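Local coordinates for protein orotidine 5'-phosphate decarboxylase (Pyrococcus horikoshii, PDB 2CZD) that probably catalyses the decarboxylation of orotidine 5'-monophosphate to UMP, the last step of de novo UMP biosynthesis, at residues B[20-24]-B[194-199]; B[71-75]-B[96-101]; B[106-110]-B[139-145]; B[168-172]-B[201-207]. One frame throughout, in Å; residues are numbered along the deposited sequence.

Contact 1. Residues B[20-24]-B[194-199]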
loop_
_atom_site.group_PDB
_atom_site.type_symbol
_atom_site.label_atom_id
_atom_site.label_comp_id
_atom_site.label_asym_id
_atom_site.label_seq_id
_atom_site.Cartn_x
_atom_site.Cartn_y
_atom_site.Cartn_z
ATOM N N SER B 20 -5.700 4.804 -27.984
ATOM C CA SER B 20 -6.632 5.696 -28.660
ATOM C C SER B 20 -6.604 7.129 -28.145
ATOM O O SER B 20 -6.828 8.074 -28.901
ATOM C CB SER B 20 -8.055 5.147 -28.549
ATOM O OG SER B 20 -8.960 5.966 -29.265
ATOM N N VAL B 21 -6.329 7.307 -26.859
ATOM C CA VAL B 21 -6.321 8.659 -26.309
ATOM C C VAL B 21 -4.929 9.269 -26.141
ATOM O O VAL B 21 -4.802 10.411 -25.719
ATOM C CB VAL B 21 -7.030 8.692 -24.934
ATOM C CG1 VAL B 21 -8.440 8.084 -25.043
ATOM C CG2 VAL B 21 -6.185 7.946 -23.899
ATOM N N LYS B 22 -3.892 8.508 -26.497
ATOM C CA LYS B 22 -2.514 8.975 -26.356
ATOM C C LYS B 22 -2.261 10.422 -26.763
ATOM O O LYS B 22 -1.526 11.142 -26.084
ATOM C CB LYS B 22 -1.571 8.071 -27.154
ATOM C CG LYS B 22 -0.129 8.551 -27.130
ATOM C CD LYS B 22 0.771 7.600 -27.887
ATOM C CE LYS B 22 2.201 8.129 -27.940
ATOM N NZ LYS B 22 3.061 7.230 -28.767
ATOM N N ASP B 23 -2.849 10.851 -27.878
ATOM C CA ASP B 23 -2.643 12.211 -28.362
ATOM C C ASP B 23 -3.047 13.312 -27.385
ATOM O O ASP B 23 -2.495 14.418 -27.418
ATOM C CB ASP B 23 -3.395 12.421 -29.688
ATOM C CG ASP B 23 -2.766 11.655 -30.852
ATOM O OD1 ASP B 23 -3.358 11.656 -31.949
ATOM O OD2 ASP B 23 -1.682 11.056 -30.683
ATOM N N TYR B 24 -3.991 13.004 -26.501
ATOM C CA TYR B 24 -4.467 14.009 -25.574
ATOM C C TYR B 24 -4.163 13.818 -24.101
ATOM O O TYR B 24 -4.752 14.510 -23.282
ATOM C CB TYR B 24 -5.977 14.195 -25.749
ATOM C CG TYR B 24 -6.350 14.574 -27.159
ATOM C CD1 TYR B 24 -6.858 13.627 -28.039
ATOM C CD2 TYR B 24 -6.154 15.869 -27.623
ATOM C CE1 TYR B 24 -7.166 13.959 -29.357
ATOM C CE2 TYR B 24 -6.455 16.214 -28.943
ATOM C CZ TYR B 24 -6.962 15.253 -29.801
ATOM O OH TYR B 24 -7.263 15.583 -31.112
ATOM N N PRO B 194 -13.699 7.505 -26.119
ATOM C CA PRO B 194 -12.636 7.991 -25.224
ATOM C C PRO B 194 -11.735 9.100 -25.799
ATOM O O PRO B 194 -11.397 10.059 -25.111
ATOM C CB PRO B 194 -11.859 6.722 -24.899
ATOM C CG PRO B 194 -12.915 5.652 -24.924
ATOM C CD PRO B 194 -13.741 6.031 -26.152
ATOM N N ARG B 195 -11.324 8.976 -27.058
ATOM C CA ARG B 195 -10.449 9.982 -27.647
ATOM C C ARG B 195 -11.120 11.343 -27.695
ATOM O O ARG B 195 -10.499 12.360 -27.376
ATOM C CB ARG B 195 -10.025 9.570 -29.069
ATOM C CG ARG B 195 -9.054 10.540 -29.715
ATOM C CD ARG B 195 -8.580 10.034 -31.094
ATOM N NE ARG B 195 -7.414 10.773 -31.594
ATOM C CZ ARG B 195 -7.429 12.044 -31.990
ATOM N NH1 ARG B 195 -6.309 12.620 -32.423
ATOM N NH2 ARG B 195 -8.559 12.744 -31.969
ATOM N N GLU B 196 -12.388 11.375 -28.106
ATOM C CA GLU B 196 -13.093 12.646 -28.162
ATOM C C GLU B 196 -13.340 13.222 -26.769
ATOM O O GLU B 196 -13.341 14.440 -26.589
ATOM C CB GLU B 196 -14.408 12.498 -28.934
ATOM C CG GLU B 196 -14.214 12.474 -30.435
ATOM C CD GLU B 196 -13.674 13.791 -30.963
ATOM O OE1 GLU B 196 -14.258 14.849 -30.638
ATOM O OE2 GLU B 196 -12.673 13.775 -31.700
ATOM N N ALA B 197 -13.528 12.352 -25.776
ATOM C CA ALA B 197 -13.739 12.812 -24.409
ATOM C C ALA B 197 -12.454 13.445 -23.881
ATOM O O ALA B 197 -12.471 14.495 -23.241
ATOM C CB ALA B 197 -14.166 11.651 -23.529
ATOM N N ALA B 198 -11.324 12.806 -24.146
ATOM C CA ALA B 198 -10.054 13.365 -23.699
ATOM C C ALA B 198 -9.790 14.688 -24.422
ATOM O O ALA B 198 -9.356 15.670 -23.822
ATOM C CB ALA B 198 -8.926 12.380 -23.978
ATOM N N LYS B 199 -10.051 14.705 -25.728
ATOM C CA LYS B 199 -9.859 15.929 -26.502
ATOM C C LYS B 199 -10.679 17.094 -25.943
ATOM O O LYS B 199 -10.193 18.214 -25.870
ATOM C CB LYS B 199 -10.269 15.699 -27.960
ATOM C CG LYS B 199 -10.161 16.952 -28.839
ATOM C CD LYS B 199 -10.512 16.627 -30.291
ATOM C CE LYS B 199 -10.298 17.829 -31.190
ATOM N NZ LYS B 199 -11.197 18.947 -30.813
HETATM O O HOH W 1 -11.434 6.392 -28.631
#

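Contact 2. Residues B[71-75]-B[96-101]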
loop_
_atom_site.group_PDB
_atom_site.type_symbol
_atom_site.label_atom_id
_atom_site.label_comp_id
_atom_site.label_asym_id
_atom_site.label_seq_id
_atom_site.Cartn_x
_atom_site.Cartn_y
_atom_site.Cartn_z
ATOM N N ALA B 71 9.351 -0.980 -5.300
ATOM C CA ALA B 71 9.758 0.047 -6.268
ATOM C C ALA B 71 10.677 -0.540 -7.348
ATOM O O ALA B 71 10.532 -0.246 -8.538
ATOM C CB ALA B 71 10.477 1.184 -5.539
ATOM N N ARG B 72 11.623 -1.365 -6.919
ATOM C CA ARG B 72 12.547 -1.985 -7.855
ATOM C C ARG B 72 11.787 -2.769 -8.915
ATOM O O ARG B 72 12.087 -2.645 -10.098
ATOM C CB ARG B 72 13.511 -2.906 -7.098
ATOM C CG ARG B 72 14.584 -3.559 -7.948
ATOM C CD ARG B 72 15.696 -4.075 -7.037
ATOM N NE ARG B 72 16.275 -5.324 -7.513
ATOM C CZ ARG B 72 17.070 -5.434 -8.572
ATOM N NH1 ARG B 72 17.397 -4.354 -9.280
ATOM N NH2 ARG B 72 17.541 -6.626 -8.925
ATOM N N LYS B 73 10.808 -3.572 -8.495
ATOM C CA LYS B 73 10.011 -4.366 -9.433
ATOM C C LYS B 73 9.130 -3.504 -10.356
ATOM O O LYS B 73 9.050 -3.739 -11.566
ATOM C CB LYS B 73 9.109 -5.319 -8.644
ATOM C CG LYS B 73 8.316 -6.301 -9.474
ATOM C CD LYS B 73 9.230 -7.418 -9.984
ATOM C CE LYS B 73 8.421 -8.518 -10.673
ATOM N NZ LYS B 73 9.361 -9.565 -11.194
ATOM N N VAL B 74 8.465 -2.505 -9.779
ATOM C CA VAL B 74 7.557 -1.649 -10.536
ATOM C C VAL B 74 8.278 -0.667 -11.471
ATOM O O VAL B 74 7.873 -0.520 -12.627
ATOM C CB VAL B 74 6.606 -0.933 -9.539
ATOM C CG1 VAL B 74 5.698 0.037 -10.248
ATOM C CG2 VAL B 74 5.757 -1.984 -8.836
ATOM N N PHE B 75 9.335 -0.002 -11.008
ATOM C CA PHE B 75 10.092 0.879 -11.914
ATOM C C PHE B 75 10.720 -0.043 -12.956
ATOM O O PHE B 75 10.833 0.308 -14.136
ATOM C CB PHE B 75 11.206 1.623 -11.177
ATOM C CG PHE B 75 10.721 2.801 -10.357
ATOM C CD1 PHE B 75 9.978 3.831 -10.945
ATOM C CD2 PHE B 75 11.067 2.916 -9.019
ATOM C CE1 PHE B 75 9.596 4.963 -10.194
ATOM C CE2 PHE B 75 10.690 4.028 -8.271
ATOM C CZ PHE B 75 9.955 5.055 -8.856
ATOM N N VAL B 96 12.123 4.640 -2.003
ATOM C CA VAL B 96 11.514 4.591 -3.322
ATOM C C VAL B 96 12.194 5.610 -4.239
ATOM O O VAL B 96 12.516 5.284 -5.375
ATOM C CB VAL B 96 9.998 4.920 -3.253
ATOM C CG1 VAL B 96 9.364 4.798 -4.631
ATOM C CG2 VAL B 96 9.308 3.963 -2.269
ATOM N N LYS B 97 12.406 6.835 -3.758
ATOM C CA LYS B 97 13.025 7.890 -4.581
ATOM C C LYS B 97 14.428 7.482 -5.084
ATOM O O LYS B 97 14.878 7.903 -6.142
ATOM C CB LYS B 97 13.126 9.189 -3.776
ATOM C CG LYS B 97 13.448 10.402 -4.626
ATOM C CD LYS B 97 13.440 11.631 -3.767
ATOM C CE LYS B 97 13.445 12.916 -4.600
ATOM N NZ LYS B 97 14.600 12.990 -5.533
ATOM N N GLU B 98 15.105 6.655 -4.314
ATOM C CA GLU B 98 16.418 6.176 -4.710
ATOM C C GLU B 98 16.357 5.463 -6.057
ATOM O O GLU B 98 17.312 5.534 -6.831
ATOM C CB GLU B 98 16.935 5.209 -3.650
ATOM C CG GLU B 98 18.247 4.520 -3.948
ATOM C CD GLU B 98 18.638 3.584 -2.808
ATOM O OE1 GLU B 98 18.936 4.095 -1.711
ATOM O OE2 GLU B 98 18.632 2.344 -2.993
ATOM N N LEU B 99 15.232 4.800 -6.342
ATOM C CA LEU B 99 15.072 4.037 -7.583
ATOM C C LEU B 99 14.327 4.698 -8.741
ATOM O O LEU B 99 14.395 4.211 -9.879
ATOM C CB LEU B 99 14.400 2.696 -7.268
ATOM C CG LEU B 99 15.160 1.896 -6.215
ATOM C CD1 LEU B 99 14.420 0.597 -5.941
ATOM C CD2 LEU B 99 16.580 1.623 -6.712
ATOM N N GLY B 100 13.617 5.788 -8.467
ATOM C CA GLY B 100 12.869 6.457 -9.520
ATOM C C GLY B 100 12.105 7.652 -8.980
ATOM O O GLY B 100 12.110 7.913 -7.770
ATOM N N GLU B 101 11.426 8.375 -9.863
ATOM C CA GLU B 101 10.684 9.559 -9.438
ATOM C C GLU B 101 9.432 9.210 -8.662
ATOM O O GLU B 101 8.766 8.200 -8.911
ATOM C CB GLU B 101 10.368 10.441 -10.650
ATOM C CG GLU B 101 11.651 10.969 -11.302
ATOM C CD GLU B 101 11.396 11.952 -12.414
ATOM O OE1 GLU B 101 11.074 13.111 -12.099
ATOM O OE2 GLU B 101 11.507 11.561 -13.602
#

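Contact 3. Residues B[106-110]-B[139-145]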
loop_
_atom_site.group_PDB
_atom_site.type_symbol
_atom_site.label_atom_id
_atom_site.label_comp_id
_atom_site.label_asym_id
_atom_site.label_seq_id
_atom_site.Cartn_x
_atom_site.Cartn_y
_atom_site.Cartn_z
ATOM N N VAL B 106 -0.033 13.976 0.427
ATOM C CA VAL B 106 -0.049 14.918 1.535
ATOM C C VAL B 106 -1.455 15.211 2.043
ATOM O O VAL B 106 -1.628 15.793 3.110
ATOM C CB VAL B 106 0.644 16.252 1.149
ATOM C CG1 VAL B 106 2.052 15.971 0.660
ATOM C CG2 VAL B 106 -0.175 17.013 0.094
ATOM N N GLU B 107 -2.456 14.802 1.279
ATOM C CA GLU B 107 -3.850 15.038 1.644
ATOM C C GLU B 107 -4.692 14.035 0.855
ATOM O O GLU B 107 -4.362 13.720 -0.292
ATOM C CB GLU B 107 -4.239 16.469 1.254
ATOM C CG GLU B 107 -5.643 16.863 1.693
ATOM C CD GLU B 107 -5.947 18.328 1.418
ATOM O OE1 GLU B 107 -5.161 19.195 1.851
ATOM O OE2 GLU B 107 -6.978 18.611 0.787
ATOM N N MET B 108 -5.766 13.528 1.463
ATOM C CA MET B 108 -6.620 12.579 0.756
ATOM C C MET B 108 -8.060 13.053 0.615
ATOM O O MET B 108 -8.495 13.978 1.311
ATOM C CB MET B 108 -6.520 11.196 1.396
ATOM C CG MET B 108 -5.218 10.542 0.987
ATOM S SD MET B 108 -4.985 8.900 1.689
ATOM C CE MET B 108 -5.872 7.892 0.481
ATOM N N SER B 109 -8.783 12.404 -0.299
ATOM C CA SER B 109 -10.145 12.783 -0.680
ATOM C C SER B 109 -11.345 12.188 0.042
ATOM O O SER B 109 -12.430 12.775 0.040
ATOM C CB SER B 109 -10.325 12.518 -2.188
ATOM O OG SER B 109 -9.129 12.789 -2.913
ATOM N N HIS B 110 -11.165 11.027 0.659
ATOM C CA HIS B 110 -12.271 10.339 1.319
ATOM C C HIS B 110 -12.594 10.833 2.727
ATOM O O HIS B 110 -11.773 11.500 3.370
ATOM C CB HIS B 110 -11.945 8.850 1.384
ATOM C CG HIS B 110 -10.736 8.546 2.215
ATOM N ND1 HIS B 110 -9.479 9.037 1.914
ATOM C CD2 HIS B 110 -10.598 7.813 3.345
ATOM C CE1 HIS B 110 -8.618 8.613 2.822
ATOM N NE2 HIS B 110 -9.268 7.867 3.703
ATOM N N PRO B 139 -6.390 16.796 -3.736
ATOM C CA PRO B 139 -7.769 16.382 -4.011
ATOM C C PRO B 139 -8.375 17.603 -4.677
ATOM O O PRO B 139 -8.556 18.628 -4.028
ATOM C CB PRO B 139 -8.330 16.137 -2.615
ATOM C CG PRO B 139 -7.118 15.587 -1.867
ATOM C CD PRO B 139 -6.002 16.504 -2.342
ATOM N N GLY B 140 -8.622 17.494 -5.983
ATOM C CA GLY B 140 -9.149 18.596 -6.761
ATOM C C GLY B 140 -10.643 18.764 -6.638
ATOM O O GLY B 140 -11.222 19.676 -7.244
ATOM N N THR B 141 -11.265 17.875 -5.867
ATOM C CA THR B 141 -12.705 17.920 -5.632
ATOM C C THR B 141 -13.120 19.379 -5.510
ATOM O O THR B 141 -13.656 19.970 -6.453
ATOM C CB THR B 141 -13.056 17.185 -4.338
ATOM O OG1 THR B 141 -14.216 17.786 -3.750
ATOM C CG2 THR B 141 -11.901 17.255 -3.357
ATOM N N ARG B 142 -12.863 19.956 -4.339
ATOM C CA ARG B 142 -13.164 21.361 -4.098
ATOM C C ARG B 142 -11.872 22.120 -4.371
ATOM O O ARG B 142 -10.836 21.844 -3.758
ATOM C CB ARG B 142 -13.636 21.579 -2.658
ATOM C CG ARG B 142 -12.943 20.717 -1.621
ATOM C CD ARG B 142 -13.981 20.062 -0.712
ATOM N NE ARG B 142 -14.876 21.053 -0.111
ATOM C CZ ARG B 142 -15.992 20.762 0.556
ATOM N NH1 ARG B 142 -16.368 19.497 0.710
ATOM N NH2 ARG B 142 -16.738 21.739 1.069
ATOM N N PRO B 143 -11.920 23.079 -5.307
ATOM C CA PRO B 143 -10.776 23.902 -5.707
ATOM C C PRO B 143 -9.864 24.361 -4.593
ATOM O O PRO B 143 -8.700 23.966 -4.553
ATOM C CB PRO B 143 -11.423 25.075 -6.448
ATOM C CG PRO B 143 -12.819 25.122 -5.884
ATOM C CD PRO B 143 -13.166 23.657 -5.833
ATOM N N GLU B 144 -10.392 25.184 -3.693
ATOM C CA GLU B 144 -9.613 25.724 -2.591
ATOM C C GLU B 144 -8.386 24.911 -2.200
ATOM O O GLU B 144 -7.352 25.498 -1.925
ATOM C CB GLU B 144 -10.494 25.943 -1.352
ATOM C CG GLU B 144 -9.697 26.198 -0.066
ATOM C CD GLU B 144 -10.569 26.521 1.143
ATOM O OE1 GLU B 144 -11.634 25.880 1.310
ATOM O OE2 GLU B 144 -10.174 27.408 1.934
ATOM N N ARG B 145 -8.487 23.578 -2.187
ATOM C CA ARG B 145 -7.355 22.743 -1.789
ATOM C C ARG B 145 -6.169 22.782 -2.741
ATOM O O ARG B 145 -5.028 22.615 -2.311
ATOM C CB ARG B 145 -7.784 21.288 -1.588
ATOM C CG ARG B 145 -8.958 21.106 -0.645
ATOM C CD ARG B 145 -8.736 21.829 0.671
ATOM N NE ARG B 145 -7.537 21.372 1.365
ATOM C CZ ARG B 145 -7.009 21.982 2.424
ATOM N NH1 ARG B 145 -7.570 23.080 2.913
ATOM N NH2 ARG B 145 -5.920 21.499 3.000
#

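Contact 4. Residues B[168-172]-B[201-207]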
loop_
_atom_site.group_PDB
_atom_site.type_symbol
_atom_site.label_atom_id
_atom_site.label_comp_id
_atom_site.label_asym_id
_atom_site.label_seq_id
_atom_site.Cartn_x
_atom_site.Cartn_y
_atom_site.Cartn_z
ATOM N N GLY B 168 -18.540 23.012 -16.992
ATOM C CA GLY B 168 -17.644 23.674 -17.913
ATOM C C GLY B 168 -16.857 24.720 -17.150
ATOM O O GLY B 168 -17.418 25.462 -16.319
ATOM N N GLY B 169 -15.557 24.745 -17.406
ATOM C CA GLY B 169 -14.678 25.690 -16.749
ATOM C C GLY B 169 -13.899 25.106 -15.578
ATOM O O GLY B 169 -12.821 25.599 -15.248
ATOM N N LYS B 170 -14.431 24.051 -14.969
ATOM C CA LYS B 170 -13.772 23.437 -13.813
ATOM C C LYS B 170 -12.346 22.959 -14.066
ATOM O O LYS B 170 -11.491 23.135 -13.193
ATOM C CB LYS B 170 -14.590 22.255 -13.282
ATOM C CG LYS B 170 -15.948 22.613 -12.709
ATOM C CD LYS B 170 -15.823 23.534 -11.519
ATOM C CE LYS B 170 -17.182 23.817 -10.893
ATOM N NZ LYS B 170 -17.047 24.844 -9.826
ATOM N N ALA B 171 -12.095 22.328 -15.216
ATOM C CA ALA B 171 -10.753 21.814 -15.512
ATOM C C ALA B 171 -9.769 22.962 -15.704
ATOM O O ALA B 171 -8.680 22.977 -15.107
ATOM C CB ALA B 171 -10.774 20.921 -16.751
ATOM N N LYS B 172 -10.149 23.941 -16.522
ATOM C CA LYS B 172 -9.276 25.091 -16.723
ATOM C C LYS B 172 -9.055 25.834 -15.393
ATOM O O LYS B 172 -7.946 26.306 -15.110
ATOM C CB LYS B 172 -9.871 26.058 -17.755
ATOM C CG LYS B 172 -9.029 27.308 -17.955
ATOM C CD LYS B 172 -9.826 28.425 -18.632
ATOM C CE LYS B 172 -10.064 28.137 -20.088
ATOM N NZ LYS B 172 -10.503 29.352 -20.842
ATOM N N ILE B 201 -11.656 17.688 -22.879
ATOM C CA ILE B 201 -11.057 18.207 -21.650
ATOM C C ILE B 201 -9.765 18.964 -21.974
ATOM O O ILE B 201 -9.542 20.074 -21.495
ATOM C CB ILE B 201 -10.770 17.058 -20.665
ATOM C CG1 ILE B 201 -12.104 16.390 -20.306
ATOM C CG2 ILE B 201 -10.044 17.592 -19.399
ATOM C CD1 ILE B 201 -11.972 15.013 -19.618
ATOM N N TYR B 202 -8.936 18.357 -22.814
ATOM C CA TYR B 202 -7.691 18.962 -23.256
ATOM C C TYR B 202 -7.968 20.340 -23.878
ATOM O O TYR B 202 -7.290 21.320 -23.550
ATOM C CB TYR B 202 -7.007 18.027 -24.257
ATOM C CG TYR B 202 -5.771 18.600 -24.904
ATOM C CD1 TYR B 202 -5.869 19.450 -26.004
ATOM C CD2 TYR B 202 -4.498 18.283 -24.424
ATOM C CE1 TYR B 202 -4.729 19.970 -26.617
ATOM C CE2 TYR B 202 -3.348 18.801 -25.029
ATOM C CZ TYR B 202 -3.473 19.641 -26.125
ATOM O OH TYR B 202 -2.344 20.147 -26.740
ATOM N N ASP B 203 -8.985 20.418 -24.740
ATOM C CA ASP B 203 -9.339 21.691 -25.373
ATOM C C ASP B 203 -9.785 22.755 -24.370
ATOM O O ASP B 203 -9.512 23.943 -24.550
ATOM C CB ASP B 203 -10.434 21.491 -26.420
ATOM C CG ASP B 203 -9.922 20.822 -27.693
ATOM O OD1 ASP B 203 -8.687 20.789 -27.916
ATOM O OD2 ASP B 203 -10.778 20.350 -28.480
ATOM N N GLU B 204 -10.486 22.360 -23.312
ATOM C CA GLU B 204 -10.888 23.355 -22.332
ATOM C C GLU B 204 -9.654 23.909 -21.627
ATOM O O GLU B 204 -9.524 25.113 -21.448
ATOM C CB GLU B 204 -11.844 22.775 -21.283
ATOM C CG GLU B 204 -12.200 23.829 -20.236
ATOM C CD GLU B 204 -13.110 23.338 -19.132
ATOM O OE1 GLU B 204 -14.215 22.829 -19.439
ATOM O OE2 GLU B 204 -12.729 23.486 -17.951
ATOM N N ILE B 205 -8.747 23.022 -21.245
ATOM C CA ILE B 205 -7.526 23.414 -20.546
ATOM C C ILE B 205 -6.666 24.340 -21.400
ATOM O O ILE B 205 -6.120 25.330 -20.904
ATOM C CB ILE B 205 -6.711 22.153 -20.150
ATOM C CG1 ILE B 205 -7.494 21.350 -19.109
ATOM C CG2 ILE B 205 -5.330 22.543 -19.610
ATOM C CD1 ILE B 205 -6.884 20.015 -18.766
ATOM N N ARG B 206 -6.552 24.027 -22.684
ATOM C CA ARG B 206 -5.740 24.850 -23.566
ATOM C C ARG B 206 -6.516 25.978 -24.231
ATOM O O ARG B 206 -5.984 26.686 -25.084
ATOM C CB ARG B 206 -5.053 23.964 -24.613
ATOM C CG ARG B 206 -3.948 23.088 -24.025
ATOM C CD ARG B 206 -2.879 23.944 -23.319
ATOM N NE ARG B 206 -1.932 23.165 -22.515
ATOM C CZ ARG B 206 -1.069 22.279 -23.010
ATOM N NH1 ARG B 206 -1.026 22.043 -24.315
ATOM N NH2 ARG B 206 -0.245 21.627 -22.199
ATOM N N GLY B 207 -7.769 26.158 -23.826
ATOM C CA GLY B 207 -8.586 27.206 -24.415
ATOM C C GLY B 207 -8.640 28.480 -23.587
ATOM O O GLY B 207 -8.184 28.453 -22.425
HETATM O O HOH W 2 -14.587 21.186 -17.098
#

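Contact 1. Residues B[20-24]-B[194-199]
The polar centre of this contact is R195, whose NH1 donates to D23 OD1 at 3.1 Å with an N-H...O angle of 155°, forming a salt bridge. Its NH2 makes a weak hydrogen bond to Y24 OH (3.2 Å, 124°). These groups join the residues just after helix 11-21 to helix 194-205, the first and last helices of the TIM barrel. On the other flank, water 1 lies 2.6 Å from S20 OG and accepts from R195 N at 3.0 Å. The Y24 ring has R195 NH2 near its plane, whereas one face receives K199 in a CH-pi contact: K199 CB stands 3.7 Å from the ring centroid, 8° off the normal. The amine of K199 pairs instead with D203, one turn further along. Beneath the polar layer, A198 CB lies 3.9 Å from Y24 CB and 4.3 Å from V21 CB, and both V21 and A198 also touch I188 of helix 186-189. At the helix start, V21 CG1 meets P194 CB at 3.7 Å.

Contact 2. Residues B[71-75]-B[96-101]
Segment 71-75 is fully helical, within helix 64-76, while 96-101 leaves the end of helix 90-97 and turns into strand 101-105. The closest CA pairs are A71-V96 (5.7 Å), R72-L99 (6.5 Å) and F75-G100 (6.7 Å). G100 breaks the helical conformation with nearly fully extended angles (178/177). Its lack of a side chain matters, since an ideal CB would fall 2.4 Å from F75 CE1. F75 fills that space: G100 CA sits 3.6 Å from its ring centroid, 23° off the normal, a CH-pi contact over the face. V96 O and E101 O lie instead near the ring plane, at 3.6 Å from F75 CE2 and 3.4 Å from F75 CZ. A71 CB lies 3.9 Å from V96 CG1 and 4.0 Å from L99 CD1, and F75 CD2 3.8 Å from L99 CB. No hydrogen bond crosses. F75 and V96 both rest on V82 of strand 81-85. Helix 64-76 thus packs against the end of helix 90-97 and the turn into strand 101-105, joining successive beta-alpha units of a TIM barrel.

Contact 3. Residues B[106-110]-B[139-145]
E107, P139 and R145 bury the most surface here, 89, 80 and 38 Å² respectively, and they join two neighbouring beta-alpha connections of the TIM barrel: the loop following strand 101-105 and the one running from strand 135-137 into helix 144-150. E107 reaches across with an extended side chain (chi1 and chi2 both t) and takes R145 side-on. R145 NH2 donates to E107 OE1 at 2.7 Å (165°) and R145 NE to E107 OE2 at 2.9 Å (152°), so the salt bridge is bidentate and fixes the carboxylate near the guanidinium plane. R145 folds back to present this edge, its first three chi angles all being m, and it also makes a cation-pi contact with Y148. P139 packs against the backbone of the first loop: its CG lies 3.7 Å from both E107 O and M108 C, and its CD 3.9 Å from E107 OE2. The contact borders the active site. M108 points its CB away from 139-145, and its side chain lies about 4 Å from that of K59, the proton donor; it also packs on I63 of the second subunit, while H110 NE2 hydrogen-bonds to V88 O there. S109 belongs to the substrate-binding site, and its OG approaches P139 CB at 3.5 Å.

Contact 4. Residues B[168-172]-B[201-207]
I201 opens the walk along helix 194-205, its CG2 4.3 Å from A171 CB, while its side chain also packs on I2 and V184 of the barrel strands. Y202 points away from 168-172 and meets the ring of Y24 edge-to-face; D203 forms a salt bridge with K199. E204 makes the principal link. Its extended side chain (chi1 and chi2 both t) brings the carboxylate to the start of helix 170-177, where OE1 accepts from G169 N (3.1 Å, 175°) and OE2 from K172 N (3.0 Å, 171°). Water 2 adds a bridge, donating to E204 OE1 at 2.9 Å and accepting weakly from A171 N at 3.3 Å. G169 holds the N-cap position with phi 100°, a conformation that would jam a CB against the preceding carbonyl O. I205 then adds apolar packing, CG1 to A171 CB at 4.1 Å. The segment finishes at G207, the last modelled residue, whose O weakly accepts from K172 NZ at 2.9 Å. A carboxylate from one outer helix thus holds the first turn of helix 170-177, its neighbour on the outside of the TIM barrel, at the end of the 162-172 substrate-binding stretch that follows strand 158-161.

Overall arrangement
Contact 3 is the buried one, beside the active site; contacts 1 and 2 are partly buried, and contact 4 lies at the surface. Contacts 1 and 4 share helix 194-205 and touch through Y24 CD2 and Y202 CG (3.9 Å), their centres 14 Å apart; between them they join that helix to helix 11-21 and to helix 170-177. Contact 2 is on the opposite side of the chain's centre from both contact 3 and contact 4. Chemistry differs accordingly: contact 2 is apolar and CH-pi, contact 3 centres on a bidentate salt bridge from a buried glutamate, contact 1 mixes a salt bridge with ring packing, and contact 4 pairs a carboxylate with backbone amides. Contacts 2 and 3 are nested within the chain loop that contact 1 closes.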